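PDB 6HCP: BauA from Acinetobacter baumannii, which takes up iron across the outer membrane as the ferric preacinetobactin receptor, a transporter of the TonB-dependent family. Local coordinates for residues Asp246-Val251 with Glu284-Gly289; His574-Gly579 with Gly612-Thr617. All coordinates share one frame; numbering follows the deposited sequence.

Interaction 1 (Asp246-Val251 with Glu284-Gly289). With C8E ((hydroxyethyloxy)tri(ethyloxy)octane), chain B; EDO (1,2-ethanediol), chain Z.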
loop_
_atom_site.group_PDB
_atom_site.type_symbol
_atom_site.label_atom_id
_atom_site.label_comp_id
_atom_site.label_asym_id
_atom_site.label_seq_id
_atom_site.Cartn_x
_atom_site.Cartn_y
_atom_site.Cartn_z
ATOM N N ASP A 246 -5.163 -15.608 34.584
ATOM C CA ASP A 246 -4.668 -16.782 33.929
ATOM C C ASP A 246 -4.454 -16.402 32.460
ATOM O O ASP A 246 -5.392 -15.873 31.824
ATOM C CB ASP A 246 -5.686 -17.916 34.087
ATOM C CG ASP A 246 -5.294 -19.267 33.516
ATOM O OD1 ASP A 246 -4.185 -19.410 32.975
ATOM O OD2 ASP A 246 -6.136 -20.174 33.590
ATOM N N ALA A 247 -3.217 -16.567 31.973
ATOM C CA ALA A 247 -2.833 -16.054 30.631
ATOM C C ALA A 247 -2.135 -17.151 29.839
ATOM O O ALA A 247 -1.448 -18.010 30.385
ATOM C CB ALA A 247 -1.961 -14.818 30.748
ATOM N N LEU A 248 -2.257 -17.041 28.510
ATOM C CA LEU A 248 -1.549 -17.880 27.572
ATOM C C LEU A 248 -1.016 -16.979 26.451
ATOM O O LEU A 248 -1.720 -16.065 26.023
ATOM C CB LEU A 248 -2.508 -18.925 26.995
ATOM C CG LEU A 248 -2.007 -19.646 25.748
ATOM C CD1 LEU A 248 -0.977 -20.697 26.119
ATOM C CD2 LEU A 248 -3.154 -20.291 24.983
ATOM N N ASP A 249 0.226 -17.233 26.049
ATOM C CA ASP A 249 0.861 -16.595 24.893
ATOM C C ASP A 249 1.502 -17.715 24.080
ATOM O O ASP A 249 2.249 -18.546 24.626
ATOM C CB ASP A 249 1.871 -15.531 25.341
ATOM C CG ASP A 249 2.640 -14.868 24.200
ATOM O OD1 ASP A 249 2.114 -13.894 23.644
ATOM O OD2 ASP A 249 3.634 -15.454 23.752
ATOM N N HIS A 250 1.147 -17.791 22.794
ATOM C CA HIS A 250 1.620 -18.852 21.926
ATOM C C HIS A 250 1.905 -18.283 20.534
ATOM O O HIS A 250 1.037 -17.658 19.943
ATOM C CB HIS A 250 0.595 -19.993 21.856
ATOM C CG HIS A 250 1.030 -21.136 21.002
ATOM N ND1 HIS A 250 1.431 -22.346 21.533
ATOM C CD2 HIS A 250 1.187 -21.242 19.665
ATOM C CE1 HIS A 250 1.773 -23.163 20.557
ATOM N NE2 HIS A 250 1.625 -22.510 19.398
ATOM N N VAL A 251 3.109 -18.544 20.019
ATOM C CA VAL A 251 3.478 -18.133 18.665
ATOM C C VAL A 251 3.971 -19.371 17.923
ATOM O O VAL A 251 4.869 -20.061 18.371
ATOM C CB VAL A 251 4.552 -17.033 18.627
ATOM C CG1 VAL A 251 4.849 -16.603 17.190
ATOM C CG2 VAL A 251 4.169 -15.842 19.485
ATOM N N GLU A 284 5.451 -21.299 23.700
ATOM C CA GLU A 284 4.218 -21.157 24.473
ATOM C C GLU A 284 4.589 -20.806 25.907
ATOM O O GLU A 284 5.456 -21.479 26.484
ATOM C CB GLU A 284 3.422 -22.463 24.450
ATOM C CG GLU A 284 2.232 -22.455 25.379
ATOM C CD GLU A 284 1.608 -23.832 25.566
ATOM O OE1 GLU A 284 2.226 -24.704 26.244
ATOM O OE2 GLU A 284 0.536 -24.053 24.985
ATOM N N THR A 285 3.940 -19.771 26.451
ATOM C CA THR A 285 4.089 -19.423 27.865
ATOM C C THR A 285 2.705 -19.373 28.504
ATOM O O THR A 285 1.797 -18.718 28.001
ATOM C CB THR A 285 4.851 -18.108 28.063
ATOM O OG1 THR A 285 6.048 -18.141 27.287
ATOM C CG2 THR A 285 5.257 -17.869 29.499
ATOM N N LYS A 286 2.560 -20.102 29.612
ATOM C CA LYS A 286 1.389 -20.007 30.450
ATOM C C LYS A 286 1.792 -19.324 31.757
ATOM O O LYS A 286 2.724 -19.770 32.404
ATOM C CB LYS A 286 0.832 -21.404 30.745
ATOM C CG LYS A 286 0.269 -22.162 29.548
ATOM C CD LYS A 286 -0.272 -23.539 29.925
ATOM C CE LYS A 286 -0.730 -24.338 28.721
ATOM N NZ LYS A 286 -0.972 -25.761 29.058
ATOM N N ASP A 287 1.068 -18.271 32.119
ATOM C CA ASP A 287 1.299 -17.520 33.322
ATOM C C ASP A 287 -0.004 -17.463 34.115
ATOM O O ASP A 287 -1.067 -17.187 33.563
ATOM C CB ASP A 287 1.771 -16.103 33.023
ATOM C CG ASP A 287 3.173 -16.056 32.436
ATOM O OD1 ASP A 287 4.151 -16.101 33.224
ATOM O OD2 ASP A 287 3.281 -16.031 31.192
ATOM N N LYS A 288 0.103 -17.706 35.421
ATOM C CA LYS A 288 -1.028 -17.567 36.335
ATOM C C LYS A 288 -0.542 -16.797 37.556
ATOM O O LYS A 288 0.548 -17.086 38.060
ATOM C CB LYS A 288 -1.555 -18.940 36.764
ATOM C CG LYS A 288 -1.987 -19.852 35.626
ATOM C CD LYS A 288 -2.525 -21.204 36.076
ATOM C CE LYS A 288 -2.726 -22.141 34.903
ATOM N NZ LYS A 288 -3.345 -23.418 35.320
ATOM N N GLY A 289 -1.302 -15.792 37.977
ATOM C CA GLY A 289 -0.885 -14.966 39.117
ATOM C C GLY A 289 -2.050 -14.565 39.996
ATOM O O GLY A 289 -3.171 -14.440 39.537
HETATM C C1 C8E B . -5.796 -20.505 29.276
HETATM C C2 C8E B . -5.740 -19.027 29.599
HETATM C C3 C8E B . -7.084 -18.442 30.035
HETATM C C4 C8E B . -8.196 -18.712 29.024
HETATM C C5 C8E B . -9.421 -17.834 29.282
HETATM C C6 C8E B . -10.212 -17.594 28.001
HETATM C C7 C8E B . -11.293 -16.536 28.179
HETATM C C8 C8E B . -12.110 -16.382 26.897
HETATM O O9 C8E B . -12.658 -15.062 26.797
HETATM C C10 C8E B . -13.385 -14.824 25.593
HETATM C C11 C8E B . -14.246 -13.592 25.775
HETATM O O12 C8E B . -14.380 -12.925 24.528
HETATM C C1 EDO Z . 6.483 -16.542 25.034
HETATM O O1 EDO Z . 5.348 -17.326 24.598
HETATM C C2 EDO Z . 6.025 -15.188 25.491
HETATM O O2 EDO Z . 5.333 -15.308 26.748
#
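Ala247 and Asp287 face each other as an antiparallel hydrogen-bonded pair, with Ala247 N donating to Asp287 O at 2.7 Å and Asp287 N returning a longer bond to Ala247 O at 3.1 Å. The pair Asp249 and Thr285 repeats the scheme, Thr285 N reaching Asp249 O at 2.8 Å. Between these pairs the strands add CA-H...O contacts, Lys286 CA to Ala247 O and Leu248 CA to Thr285 O.

Side chains from Ala247, Asp249, Thr285 and Asp287 share one face of the sheet. There Asp249 OD2 accepts a hydrogen bond from O1 of an ethanediol molecule at 2.7 Å, and it also forms a salt bridge with Arg129. Asp287 OD1 is claimed by Thr313 OG1 of the next barrel strand, 302-318, and by the backbone N of Phe127; through Phe127 and Arg129 this face is tied to the plug.

On the other face lie Asp246, Leu248, His250, Glu284, Lys286 and Lys288. Asp246 and Lys288 run side by side, OD1 resting 3.5 Å from Lys288 CG; the charged ends stop short of contact, with Asp246 OD2 and Lys288 NZ 4.6 Å apart. Leu248, its CG anti to the backbone N (chi1 165°), presses CD1 against Glu284 CG at 3.7 Å and also touches the Lys286 chain. In the conformer described, the His250 ring brings ND1 obliquely to Glu284 CB at 3.5 Å, its plane 73° from the Glu284 carboxylate, while NE2 bonds to Asp252 OD1. A detergent molecule, C8E, places its alkyl tail beside Asp246 and Leu248.

Antiparallel neighbours whose side chains alternate between an outer face, here met by a detergent tail, and an inner face turned to the plug fit the transmembrane beta-barrel of TonB-dependent receptors.

Interaction 2 (His574-Gly579 with Gly612-Thr617); sequences HVRLMG and GAEWDT
Arg576 turns its guanidinium between two acids of the facing strand, Glu614 and Asp616, and grips each with two nitrogens. Bent at chi3 (-68°), which swings NE toward the partner strand, the side chain meets Glu614 side-on: NE and NH1 both donate to OE1, each at 2.8 Å, on the anti side of that oxygen. The guanidinium and the Glu614 carboxylate stand 87° apart. Asp616 is held end-on instead, NH1 to OD1 and NH2 to OD2, both again 2.8 Å; here the two planes are only 40° apart, and the nitrogens approach from above the carboxylate.

Both acids have further partners, Glu614 OE1 in a salt bridge with Arg657 and Asp616 OD1 in a hydrogen bond with Thr625. Such shared negative charge probably eases the closeness of Arg576 NH1 to Arg657 NH1. A water donates to Asp616 OD2 at 2.6 Å and links it to His574 ND1.

On the reverse face, Val575 CG2 meets the edge of the Trp615 ring at CD1 (4.0 Å), the two side chains crossing obliquely, and Leu577 CD1 packs on Ala613 CB. The Trp615 ring also meets that of Tyr658 of a neighbouring subunit.

Backbone bonds such as Gly612 N to Met578 O complete an antiparallel beta hairpin, a salt-bridge network on one face and apolar packing on the other, at what is probably the periplasmic end of the TonB-dependent receptor barrel.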
loop_
_atom_site.group_PDB
_atom_site.type_symbol
_atom_site.label_atom_id
_atom_site.label_comp_id
_atom_site.label_asym_id
_atom_site.label_seq_id
_atom_site.Cartn_x
_atom_site.Cartn_y
_atom_site.Cartn_z
ATOM N N HIS A 574 -8.983 19.864 20.324
ATOM C CA HIS A 574 -9.246 18.812 19.347
ATOM C C HIS A 574 -7.951 18.167 18.831
ATOM O O HIS A 574 -8.006 17.410 17.871
ATOM C CB HIS A 574 -10.085 19.351 18.175
ATOM C CG HIS A 574 -11.358 19.996 18.607
ATOM N ND1 HIS A 574 -12.239 19.373 19.478
ATOM C CD2 HIS A 574 -11.812 21.256 18.426
ATOM C CE1 HIS A 574 -13.239 20.199 19.733
ATOM N NE2 HIS A 574 -12.999 21.356 19.087
ATOM N N VAL A 575 -6.812 18.496 19.439
ATOM C CA VAL A 575 -5.528 17.907 19.067
ATOM C C VAL A 575 -4.875 17.294 20.311
ATOM O O VAL A 575 -4.807 17.926 21.371
ATOM C CB VAL A 575 -4.598 18.954 18.432
ATOM C CG1 VAL A 575 -3.210 18.394 18.137
ATOM C CG2 VAL A 575 -5.216 19.530 17.161
ATOM N N ARG A 576 -4.285 16.114 20.115
ATOM C CA ARG A 576 -3.441 15.488 21.111
ATOM C C ARG A 576 -2.070 15.218 20.489
ATOM O O ARG A 576 -1.980 14.850 19.330
ATOM C CB ARG A 576 -4.107 14.211 21.623
ATOM C CG ARG A 576 -5.395 14.478 22.391
ATOM C CD ARG A 576 -6.129 13.218 22.753
ATOM N NE ARG A 576 -6.672 12.546 21.600
ATOM C CZ ARG A 576 -7.765 12.931 20.941
ATOM N NH1 ARG A 576 -8.093 12.322 19.822
ATOM N NH2 ARG A 576 -8.485 13.956 21.356
ATOM N N LEU A 577 -1.022 15.407 21.290
ATOM C CA LEU A 577 0.349 15.240 20.852
ATOM C C LEU A 577 1.165 14.630 21.994
ATOM O O LEU A 577 1.172 15.194 23.097
ATOM C CB LEU A 577 0.882 16.627 20.521
ATOM C CG LEU A 577 2.205 16.685 19.781
ATOM C CD1 LEU A 577 2.102 15.955 18.448
ATOM C CD2 LEU A 577 2.585 18.140 19.569
ATOM N N MET A 578 1.883 13.536 21.699
ATOM C CA MET A 578 2.777 12.837 22.652
ATOM C C MET A 578 4.066 12.451 21.913
ATOM O O MET A 578 4.014 11.939 20.790
ATOM C CB MET A 578 2.142 11.548 23.189
ATOM C CG MET A 578 0.957 11.750 24.114
ATOM S SD MET A 578 -0.021 10.222 24.329
ATOM C CE MET A 578 1.215 9.119 25.009
ATOM N N GLY A 579 5.219 12.699 22.534
ATOM C CA GLY A 579 6.470 12.275 21.965
ATOM C C GLY A 579 7.635 13.025 22.553
ATOM O O GLY A 579 7.566 13.542 23.668
ATOM N N GLY A 612 3.513 11.168 18.204
ATOM C CA GLY A 612 2.189 10.665 17.948
ATOM C C GLY A 612 1.182 11.800 18.087
ATOM O O GLY A 612 1.233 12.585 19.037
ATOM N N ALA A 613 0.373 11.992 17.046
ATOM C CA ALA A 613 -0.585 13.076 17.012
ATOM C C ALA A 613 -1.956 12.486 16.711
ATOM O O ALA A 613 -2.056 11.486 15.980
ATOM C CB ALA A 613 -0.198 14.107 15.970
ATOM N N GLU A 614 -2.991 13.140 17.252
ATOM C CA GLU A 614 -4.367 12.822 16.938
ATOM C C GLU A 614 -5.123 14.142 16.722
ATOM O O GLU A 614 -4.837 15.145 17.383
ATOM C CB GLU A 614 -5.026 12.020 18.060
ATOM C CG GLU A 614 -4.449 10.633 18.280
ATOM C CD GLU A 614 -5.278 9.745 19.191
ATOM O OE1 GLU A 614 -6.087 10.302 19.956
ATOM O OE2 GLU A 614 -5.145 8.515 19.103
ATOM N N TRP A 615 -6.099 14.105 15.805
ATOM C CA TRP A 615 -6.922 15.275 15.479
ATOM C C TRP A 615 -8.388 14.831 15.373
ATOM O O TRP A 615 -8.680 13.812 14.745
ATOM C CB TRP A 615 -6.411 15.936 14.186
ATOM C CG TRP A 615 -7.303 17.019 13.657
ATOM C CD1 TRP A 615 -7.586 18.219 14.247
ATOM C CD2 TRP A 615 -8.014 17.017 12.403
ATOM N NE1 TRP A 615 -8.441 18.949 13.464
ATOM C CE2 TRP A 615 -8.730 18.233 12.333
ATOM C CE3 TRP A 615 -8.143 16.099 11.354
ATOM C CZ2 TRP A 615 -9.555 18.548 11.254
ATOM C CZ3 TRP A 615 -8.945 16.415 10.281
ATOM C CH2 TRP A 615 -9.634 17.627 10.232
ATOM N N ASP A 616 -9.255 15.503 16.139
ATOM C CA ASP A 616 -10.676 15.180 16.238
ATOM C C ASP A 616 -11.512 16.175 15.398
ATOM O O ASP A 616 -11.212 17.363 15.347
ATOM C CB ASP A 616 -11.172 15.294 17.681
ATOM C CG ASP A 616 -10.640 14.250 18.642
ATOM O OD1 ASP A 616 -10.156 13.193 18.180
ATOM O OD2 ASP A 616 -10.844 14.448 19.848
ATOM N N THR A 617 -12.550 15.668 14.729
ATOM C CA THR A 617 -13.559 16.528 14.087
ATOM C C THR A 617 -14.918 15.827 14.190
ATOM O O THR A 617 -14.991 14.594 14.203
ATOM C CB THR A 617 -13.149 16.881 12.647
ATOM O OG1 THR A 617 -13.986 17.924 12.138
ATOM C CG2 THR A 617 -13.205 15.694 11.713
HETATM O O HOH W 1 -11.968 16.715 20.542
#

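How the interactions relate
From the N terminus, the plug residues come first and the barrel strands follow. Interaction 1 joins strands 238-252 and 282-297, closing a loop that leaves the barrel wall after Asp252 and returns before Glu284 on what should be the extracellular side. Much later, interaction 2 pairs the start of strand 575-590 with the end of strand 599-618, closing a beta hairpin. The two loops run in series, so neither encloses nor crosses the other. The centres of interactions 1 and 2 lie about 34 Å apart and their nearest atoms about 23 Å apart, so the two contacts are separate. Together they illustrate how one wall is built: neighbouring antiparallel strands, repeated around the barrel.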